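PDB 3R6O: 2-hydroxyhepta-2,4-diene-1, 7-dioateisomerase from Mycobacterium abscessus, which probably acts as a magnesium-dependent isomerase of the fumarylacetoacetate hydrolase family, though its own substrate is unproven. Local coordinates for residues Arg143-Ala148 and Pro317-Lys322; Leu155-Glu160 and Arg296-Gly301. One frame throughout, in Å; residues are numbered along the deposited sequence.

Contact 1 of 2, residues Arg143-Ala148 and Pro317-Lys322; sequences RDAVIA and PVHDEK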
ATOM      1  N   ARG A 143      -9.583  14.572 -13.985  1.00 24.09           N
ATOM      2  CA  ARG A 143     -10.479  15.703 -13.918  0.60 24.50           C
ATOM      3  C   ARG A 143     -11.263  15.722 -12.621  1.00 24.16           C
ATOM      4  O   ARG A 143     -12.200  16.501 -12.466  1.00 24.57           O
ATOM      5  CB  ARG A 143     -11.434  15.709 -15.127  0.60 25.52           C
ATOM      6  CG  ARG A 143     -10.737  15.978 -16.433  0.60 26.20           C
ATOM      7  CD  ARG A 143     -11.695  16.477 -17.525  0.60 31.31           C
ATOM      8  NE  ARG A 143     -11.175  17.667 -18.198  0.60 34.09           N
ATOM      9  CZ  ARG A 143     -11.550  18.927 -17.948  0.60 34.36           C
ATOM     10  NH1 ARG A 143     -12.468  19.218 -17.033  0.60 34.84           N
ATOM     11  NH2 ARG A 143     -10.993  19.915 -18.630  0.60 36.40           N
ATOM     12  N   ASP A 144     -10.856  14.887 -11.676  1.00 23.50           N
ATOM     13  CA  ASP A 144     -11.583  14.720 -10.453  1.00 23.29           C
ATOM     14  C   ASP A 144     -11.147  15.744  -9.413  1.00 22.87           C
ATOM     15  O   ASP A 144      -9.962  16.090  -9.326  1.00 22.49           O
ATOM     16  CB  ASP A 144     -11.359  13.310  -9.898  1.00 22.91           C
ATOM     17  CG  ASP A 144     -11.974  12.231 -10.770  1.00 23.49           C
ATOM     18  OD1 ASP A 144     -12.801  12.551 -11.654  1.00 24.24           O
ATOM     19  OD2 ASP A 144     -11.659  11.051 -10.527  1.00 23.49           O
ATOM     20  N   ALA A 145     -12.089  16.165  -8.581  1.00 23.03           N
ATOM     21  CA  ALA A 145     -11.792  17.121  -7.552  1.00 22.80           C
ATOM     22  C   ALA A 145     -10.809  16.550  -6.542  1.00 22.14           C
ATOM     23  O   ALA A 145     -10.849  15.353  -6.216  1.00 21.91           O
ATOM     24  CB  ALA A 145     -13.033  17.574  -6.842  1.00 23.20           C
ATOM     25  N   VAL A 146      -9.930  17.417  -6.073  1.00 21.96           N
ATOM     26  CA  VAL A 146      -9.174  17.186  -4.834  1.00 21.53           C
ATOM     27  C   VAL A 146      -9.982  17.751  -3.686  1.00 21.78           C
ATOM     28  O   VAL A 146     -10.436  18.893  -3.743  1.00 22.20           O
ATOM     29  CB  VAL A 146      -7.815  17.906  -4.877  1.00 21.42           C
ATOM     30  CG1 VAL A 146      -7.111  17.844  -3.479  1.00 21.18           C
ATOM     31  CG2 VAL A 146      -6.960  17.247  -5.969  1.00 21.23           C
ATOM     32  N   ILE A 147     -10.155  16.948  -2.643  1.00 21.60           N
ATOM     33  CA  ILE A 147     -11.056  17.280  -1.570  1.00 21.93           C
ATOM     34  C   ILE A 147     -10.195  17.439  -0.358  1.00 21.78           C
ATOM     35  O   ILE A 147      -9.590  16.478   0.097  1.00 21.44           O
ATOM     36  CB  ILE A 147     -12.067  16.165  -1.305  1.00 22.07           C
ATOM     37  CG1 ILE A 147     -12.976  15.907  -2.550  1.00 22.38           C
ATOM     38  CG2 ILE A 147     -12.879  16.478  -0.072  1.00 22.48           C
ATOM     39  CD1 ILE A 147     -13.853  17.047  -2.920  1.00 22.93           C
ATOM     40  N   ALA A 148     -10.124  18.667   0.144  1.00 22.13           N
ATOM     41  CA  ALA A 148      -9.331  18.952   1.334  1.00 22.19           C
ATOM     42  C   ALA A 148     -10.119  18.564   2.570  1.00 22.47           C
ATOM     43  O   ALA A 148     -11.204  19.130   2.823  1.00 22.97           O
ATOM     44  CB  ALA A 148      -8.968  20.409   1.382  1.00 22.63           C
ATOM     45  N   PRO A 317     -10.502  20.544  -9.800  1.00 22.76           N
ATOM     46  CA  PRO A 317     -11.093  21.562  -8.926  1.00 22.89           C
ATOM     47  C   PRO A 317     -10.890  21.196  -7.456  1.00 22.47           C
ATOM     48  O   PRO A 317     -10.916  20.015  -7.138  1.00 22.26           O
ATOM     49  CB  PRO A 317     -12.559  21.579  -9.327  1.00 23.54           C
ATOM     50  CG  PRO A 317     -12.826  20.233  -9.962  1.00 23.66           C
ATOM     51  CD  PRO A 317     -11.508  19.701 -10.477  1.00 23.22           C
ATOM     52  N   VAL A 318     -10.624  22.201  -6.608  1.00 22.41           N
ATOM     53  CA  VAL A 318     -10.406  21.988  -5.174  1.00 22.13           C
ATOM     54  C   VAL A 318     -11.643  22.408  -4.370  1.00 22.57           C
ATOM     55  O   VAL A 318     -12.173  23.483  -4.569  1.00 22.99           O
ATOM     56  CB  VAL A 318      -9.176  22.785  -4.653  1.00 21.88           C
ATOM     57  CG1 VAL A 318      -9.026  22.599  -3.129  1.00 21.74           C
ATOM     58  CG2 VAL A 318      -7.895  22.327  -5.406  1.00 21.52           C
ATOM     59  N   HIS A 319     -12.096  21.518  -3.487  1.00 22.53           N
ATOM     60  CA  HIS A 319     -13.218  21.776  -2.598  1.00 23.00           C
ATOM     61  C   HIS A 319     -12.838  21.331  -1.191  1.00 22.79           C
ATOM     62  O   HIS A 319     -12.364  20.201  -1.020  1.00 22.41           O
ATOM     63  CB  HIS A 319     -14.421  20.945  -3.022  1.00 23.40           C
ATOM     64  CG  HIS A 319     -14.960  21.283  -4.385  1.00 23.78           C
ATOM     65  ND1 HIS A 319     -16.068  22.077  -4.567  1.00 24.46           N
ATOM     66  CD2 HIS A 319     -14.567  20.898  -5.620  1.00 23.66           C
ATOM     67  CE1 HIS A 319     -16.324  22.187  -5.861  1.00 24.74           C
ATOM     68  NE2 HIS A 319     -15.416  21.495  -6.524  1.00 24.27           N
ATOM     69  N   ASP A 320     -13.150  22.164  -0.202  1.00 23.14           N
ATOM     70  CA  ASP A 320     -12.993  21.820   1.211  1.00 23.15           C
ATOM     71  C   ASP A 320     -14.213  21.098   1.731  1.00 23.59           C
ATOM     72  O   ASP A 320     -15.352  21.492   1.437  1.00 24.16           O
ATOM     73  CB  ASP A 320     -12.810  23.078   2.052  1.00 23.48           C
ATOM     74  CG  ASP A 320     -11.484  23.784   1.798  1.00 23.14           C
ATOM     75  OD1 ASP A 320     -10.710  23.343   0.932  1.00 22.65           O
ATOM     76  OD2 ASP A 320     -11.262  24.833   2.452  1.00 26.07           O
ATOM     77  N   GLU A 321     -13.976  20.081   2.563  1.00 23.43           N
ATOM     78  CA  GLU A 321     -15.037  19.474   3.342  1.00 23.95           C
ATOM     79  C   GLU A 321     -15.486  20.501   4.354  1.00 25.60           C
ATOM     80  O   GLU A 321     -14.661  21.130   4.956  1.00 25.28           O
ATOM     81  CB  GLU A 321     -14.534  18.241   4.100  1.00 24.35           C
ATOM     82  CG  GLU A 321     -14.117  17.058   3.239  1.00 24.51           C
ATOM     83  CD  GLU A 321     -13.824  15.794   4.063  1.00 28.02           C
ATOM     84  OE1 GLU A 321     -13.420  15.917   5.250  1.00 27.59           O
ATOM     85  OE2 GLU A 321     -14.026  14.663   3.531  1.00 25.92           O
ATOM     86  N   LYS A 322     -16.784  20.657   4.573  1.00 26.64           N
ATOM     87  CA  LYS A 322     -17.238  21.572   5.621  1.00 29.13           C
ATOM     88  C   LYS A 322     -17.043  20.986   7.040  1.00 30.27           C
ATOM     89  O   LYS A 322     -16.997  19.771   7.211  1.00 30.78           O
ATOM     90  CB  LYS A 322     -18.700  21.941   5.379  1.00 30.20           C
ATOM     91  CG  LYS A 322     -18.825  22.964   4.238  1.00 30.75           C
ATOM     92  CD  LYS A 322     -20.260  23.315   3.945  1.00 34.70           C
ATOM     93  CE  LYS A 322     -20.856  24.223   4.978  1.00 35.94           C
ATOM     94  NZ  LYS A 322     -20.479  25.642   4.696  1.00 37.85           N
TER
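Val146, Ile147 and Ala148 pair in parallel register with Val318, His319 and Asp320, the strand axes 4.7 Å apart and inclined by 24°. Four backbone hydrogen bonds tie them in the alternating pattern of a parallel pair: Val146 N gives to Pro317 O, His319 N to Val146 O, Ala148 N to His319 O, and Glu321 N to Ala148 O, the last at 2.9 Å and almost straight (177°). On one face lie Ile147 and His319. Ile147 has CG1 beside its backbone N (chi1 -62°), which leaves CG2 anti to that N and carries the CG2 branch to within 3.6 Å of Glu321 CG, the two side chains crossing at about a right angle; the other arm of Ile147 reaches His319 CB with CD1, at 3.9 Å. The Glu321 carboxylate continues past this apolar touch to a salt bridge from OE2 to Arg171 of the second subunit, while OE1 takes the N-H of Arg150. Ala145 CB lies 3.9 Å from His319 CD2, meeting the imidazole obliquely. Val146, Val318 and Ala148 occupy the other face, where Ala148 CB comes 3.4 Å from Asp320 OD1. Strand 146-148 thereby forms an outer edge, within this chain, of a five-stranded mixed sheet in the FAH-family C-terminal region.

Contact 2 of 2, residues Leu155-Glu160 and Arg296-Gly301; sequences LDYEIE and RYLRPG. With MG (magnesium ion), chain B.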
ATOM      1  N   LEU A 155      -3.124  22.136   2.642  1.00 23.12           N
ATOM      2  CA  LEU A 155      -3.115  21.156   1.573  1.00 22.22           C
ATOM      3  C   LEU A 155      -2.212  21.585   0.431  1.00 21.94           C
ATOM      4  O   LEU A 155      -2.418  22.655  -0.183  1.00 22.32           O
ATOM      5  CB  LEU A 155      -4.535  20.917   1.031  1.00 22.19           C
ATOM      6  CG  LEU A 155      -4.691  19.683   0.127  1.00 21.47           C
ATOM      7  CD1 LEU A 155      -4.451  18.429   0.927  1.00 21.22           C
ATOM      8  CD2 LEU A 155      -6.075  19.681  -0.546  1.00 21.74           C
ATOM      9  N   ASP A 156      -1.200  20.758   0.156  1.00 21.41           N
ATOM     10  CA  ASP A 156      -0.228  21.071  -0.875  1.00 21.28           C
ATOM     11  C   ASP A 156      -0.366  20.176  -2.126  1.00 20.61           C
ATOM     12  O   ASP A 156      -0.857  19.049  -2.057  1.00 20.16           O
ATOM     13  CB  ASP A 156       1.188  20.970  -0.306  1.00 21.48           C
ATOM     14  CG  ASP A 156       2.100  22.054  -0.822  1.00 22.06           C
ATOM     15  OD1 ASP A 156       1.723  22.739  -1.788  1.00 22.17           O
ATOM     16  OD2 ASP A 156       3.212  22.225  -0.243  1.00 22.57           O
ATOM     17  N   TYR A 157       0.136  20.705  -3.232  1.00 20.72           N
ATOM     18  CA  TYR A 157       0.228  20.066  -4.546  1.00 20.34           C
ATOM     19  C   TYR A 157       1.688  19.711  -4.862  1.00 20.26           C
ATOM     20  O   TYR A 157       2.625  20.384  -4.413  1.00 20.72           O
ATOM     21  CB  TYR A 157      -0.337  21.020  -5.630  1.00 20.79           C
ATOM     22  CG  TYR A 157       0.338  22.376  -5.554  1.00 21.50           C
ATOM     23  CD1 TYR A 157       1.524  22.623  -6.244  1.00 21.77           C
ATOM     24  CD2 TYR A 157      -0.147  23.368  -4.699  1.00 22.03           C
ATOM     25  CE1 TYR A 157       2.196  23.870  -6.120  1.00 22.63           C
ATOM     26  CE2 TYR A 157       0.506  24.617  -4.559  1.00 22.85           C
ATOM     27  CZ  TYR A 157       1.693  24.854  -5.264  1.00 23.16           C
ATOM     28  OH  TYR A 157       2.344  26.093  -5.155  1.00 24.17           O
ATOM     29  N   GLU A 158       1.867  18.631  -5.626  1.00 19.82           N
ATOM     30  CA  GLU A 158       3.180  18.171  -6.037  1.00 19.81           C
ATOM     31  C   GLU A 158       3.046  17.426  -7.357  1.00 19.63           C
ATOM     32  O   GLU A 158       2.723  16.243  -7.334  1.00 19.18           O
ATOM     33  CB  GLU A 158       3.729  17.201  -5.026  1.00 19.51           C
ATOM     34  CG  GLU A 158       3.820  17.719  -3.625  1.00 19.80           C
ATOM     35  CD  GLU A 158       4.494  16.735  -2.693  1.00 19.68           C
ATOM     36  OE1 GLU A 158       4.096  15.589  -2.640  1.00 26.00           O
ATOM     37  OE2 GLU A 158       5.452  17.111  -1.995  1.00 21.89           O
ATOM     38  N   ILE A 159       3.282  18.106  -8.466  1.00 20.10           N
ATOM     39  CA  ILE A 159       3.266  17.460  -9.789  1.00 20.16           C
ATOM     40  C   ILE A 159       4.437  16.500  -9.933  1.00 20.04           C
ATOM     41  O   ILE A 159       5.561  16.820  -9.612  1.00 20.33           O
ATOM     42  CB  ILE A 159       3.231  18.484 -10.945  1.00 20.92           C
ATOM     43  CG1 ILE A 159       2.873  17.786 -12.267  1.00 21.11           C
ATOM     44  CG2 ILE A 159       4.568  19.334 -11.058  1.00 21.58           C
ATOM     45  CD1 ILE A 159       2.716  18.816 -13.465  1.00 22.05           C
ATOM     46  N   GLU A 160       4.145  15.287 -10.376  1.00 19.74           N
ATOM     47  CA  GLU A 160       5.185  14.275 -10.536  1.00 19.69           C
ATOM     48  C   GLU A 160       4.903  13.434 -11.766  1.00 19.87           C
ATOM     49  O   GLU A 160       3.757  13.282 -12.187  1.00 19.87           O
ATOM     50  CB  GLU A 160       5.240  13.387  -9.275  1.00 19.13           C
ATOM     51  CG  GLU A 160       5.194  14.181  -7.983  1.00 19.06           C
ATOM     52  CD  GLU A 160       5.729  13.500  -6.756  1.00 18.85           C
ATOM     53  OE1 GLU A 160       6.322  12.397  -6.809  1.00 18.76           O
ATOM     54  OE2 GLU A 160       5.545  14.101  -5.695  1.00 18.90           O
ATOM     55  N   ARG A 296       1.238  29.051  -0.140  1.00 23.35           N
ATOM     56  CA  ARG A 296       0.358  29.102  -1.312  1.00 23.12           C
ATOM     57  C   ARG A 296      -0.372  27.759  -1.450  1.00 22.50           C
ATOM     58  O   ARG A 296      -0.467  27.210  -2.553  1.00 22.20           O
ATOM     59  CB  ARG A 296       1.150  29.395  -2.586  1.00 23.22           C
ATOM     60  CG  ARG A 296       2.083  30.614  -2.513  1.00 23.91           C
ATOM     61  CD  ARG A 296       2.398  31.096  -3.918  1.00 24.11           C
ATOM     62  NE  ARG A 296       1.164  31.634  -4.495  1.00 24.16           N
ATOM     63  CZ  ARG A 296       1.037  32.054  -5.751  1.00 25.88           C
ATOM     64  NH1 ARG A 296       2.090  32.014  -6.610  1.00 25.68           N
ATOM     65  NH2 ARG A 296      -0.137  32.512  -6.155  1.00 24.55           N
ATOM     66  N   TYR A 297      -0.868  27.266  -0.313  1.00 22.40           N
ATOM     67  CA  TYR A 297      -1.611  26.018  -0.217  1.00 21.93           C
ATOM     68  C   TYR A 297      -2.937  26.119  -1.001  1.00 21.90           C
ATOM     69  O   TYR A 297      -3.380  27.202  -1.368  1.00 22.27           O
ATOM     70  CB  TYR A 297      -1.860  25.594   1.245  1.00 21.99           C
ATOM     71  CG  TYR A 297      -0.607  25.309   2.077  1.00 22.06           C
ATOM     72  CD1 TYR A 297       0.283  24.330   1.700  1.00 21.69           C
ATOM     73  CD2 TYR A 297      -0.374  25.965   3.292  1.00 22.59           C
ATOM     74  CE1 TYR A 297       1.404  24.048   2.442  1.00 21.83           C
ATOM     75  CE2 TYR A 297       0.765  25.684   4.067  1.00 22.77           C
ATOM     76  CZ  TYR A 297       1.642  24.716   3.637  1.00 22.37           C
ATOM     77  OH  TYR A 297       2.788  24.429   4.360  1.00 23.08           O
ATOM     78  N   LEU A 298      -3.486  24.960  -1.362  1.00 21.51           N
ATOM     79  CA  LEU A 298      -4.717  24.876  -2.130  1.00 21.54           C
ATOM     80  C   LEU A 298      -5.855  25.514  -1.328  1.00 21.93           C
ATOM     81  O   LEU A 298      -5.972  25.296  -0.129  1.00 21.99           O
ATOM     82  CB  LEU A 298      -5.025  23.433  -2.482  1.00 21.15           C
ATOM     83  CG  LEU A 298      -3.930  22.743  -3.311  1.00 20.85           C
ATOM     84  CD1 LEU A 298      -4.228  21.204  -3.544  1.00 20.52           C
ATOM     85  CD2 LEU A 298      -3.762  23.496  -4.624  1.00 21.07           C
ATOM     86  N   ARG A 299      -6.639  26.337  -2.014  1.00 22.26           N
ATOM     87  CA  ARG A 299      -7.757  27.081  -1.440  1.00 22.75           C
ATOM     88  C   ARG A 299      -9.041  26.545  -2.070  1.00 22.81           C
ATOM     89  O   ARG A 299      -9.022  26.084  -3.195  1.00 22.64           O
ATOM     90  CB  ARG A 299      -7.611  28.554  -1.773  1.00 23.21           C
ATOM     91  CG  ARG A 299      -6.346  29.227  -1.164  1.00 23.32           C
ATOM     92  CD  ARG A 299      -6.027  30.546  -1.890  1.00 28.50           C
ATOM     93  NE  ARG A 299      -5.679  30.322  -3.302  1.00 29.53           N
ATOM     94  CZ  ARG A 299      -5.176  31.229  -4.142  1.00 32.36           C
ATOM     95  NH1 ARG A 299      -4.892  32.488  -3.762  1.00 33.16           N
ATOM     96  NH2 ARG A 299      -4.912  30.852  -5.391  1.00 33.40           N
ATOM     97  N   PRO A 300     -10.154  26.569  -1.331  1.00 23.16           N
ATOM     98  CA  PRO A 300     -11.450  26.257  -1.967  1.00 23.42           C
ATOM     99  C   PRO A 300     -11.727  27.068  -3.243  1.00 23.71           C
ATOM    100  O   PRO A 300     -11.602  28.304  -3.272  1.00 24.05           O
ATOM    101  CB  PRO A 300     -12.458  26.563  -0.865  1.00 23.92           C
ATOM    102  CG  PRO A 300     -11.746  27.535   0.028  1.00 24.08           C
ATOM    103  CD  PRO A 300     -10.317  27.117   0.023  1.00 23.51           C
ATOM    104  N   GLY A 301     -12.074  26.371  -4.317  1.00 23.64           N
ATOM    105  CA  GLY A 301     -12.289  27.011  -5.588  1.00 23.97           C
ATOM    106  C   GLY A 301     -11.069  27.172  -6.498  1.00 23.68           C
ATOM    107  O   GLY A 301     -11.226  27.542  -7.665  1.00 23.98           O
TER
HETATM  108 MG    MG B 400       6.238  13.414  -3.567  1.00 38.35          MG
HETATM  109  O   HOH W   1      -5.029  24.340   2.345  1.00 24.46           O
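Leu298 sets CG anti to its carbonyl carbon (chi1 -59°), and its two methyls part towards different partners in 155-160. Leu298 CD1 lies 3.8 Å from Leu155 CD2, and Leu298 CD2 is 3.6 Å from Tyr157 CD2, oblique to the phenol ring. Tyr157 itself holds CG between backbone N and carbonyl carbon (chi1 53°), turning the ring so that Arg296 O lies at its edge, in plane, 3.4 Å from Tyr157 CE2. Asp156 OD1 covers part of one face of this ring and accepts the Tyr157 N-H, a bent bond on the anti side, tilted out of the carboxylate plane. The Asp156 carboxylate stands almost perpendicular to the Tyr297 ring, Asp156 OD2 lying 3.7 Å from Tyr297 CE1 at the ring edge; a salt bridge from OD2 to Arg193 and a bond from Gly289 N to OD1 help fix it. Leu298 N gives a nearly straight hydrogen bond (2.8 Å, 165°) to Leu155 O, and a water links Leu155 N to Leu298 O. Further along, Glu160 OE2 binds the magnesium ion at 2.3 Å. Strand 155-165 is flanked in its sheet by strands 181-192 and 279-281, while Tyr157 and Leu298 both pack on Ile244 of strand 239-244.

Contacts 1 and 2 have centres about 10 Å apart, on the same side of the chain's centre. Strands 146-148 and 155-165 follow one another but enter different sheets: the first joins the five-stranded one, the second the nine-stranded one that carries the magnesium ligands Glu160 and Asp189. Their partners come late and in reverse order, 296-301 before 317-322, so contact 2 is enclosed within the chain span bracketed by contact 1. The two touch directly: Val318 O and Gly301 N lie 2.9 Å apart, a probable hydrogen bond, and Ala148 CB packs 3.6 Å from Leu155 CD2. Residues 296-301 belong to the loop leading from strand 279-281 of the larger sheet to strand 303-308 of the smaller, beside the strand that carries Glu160.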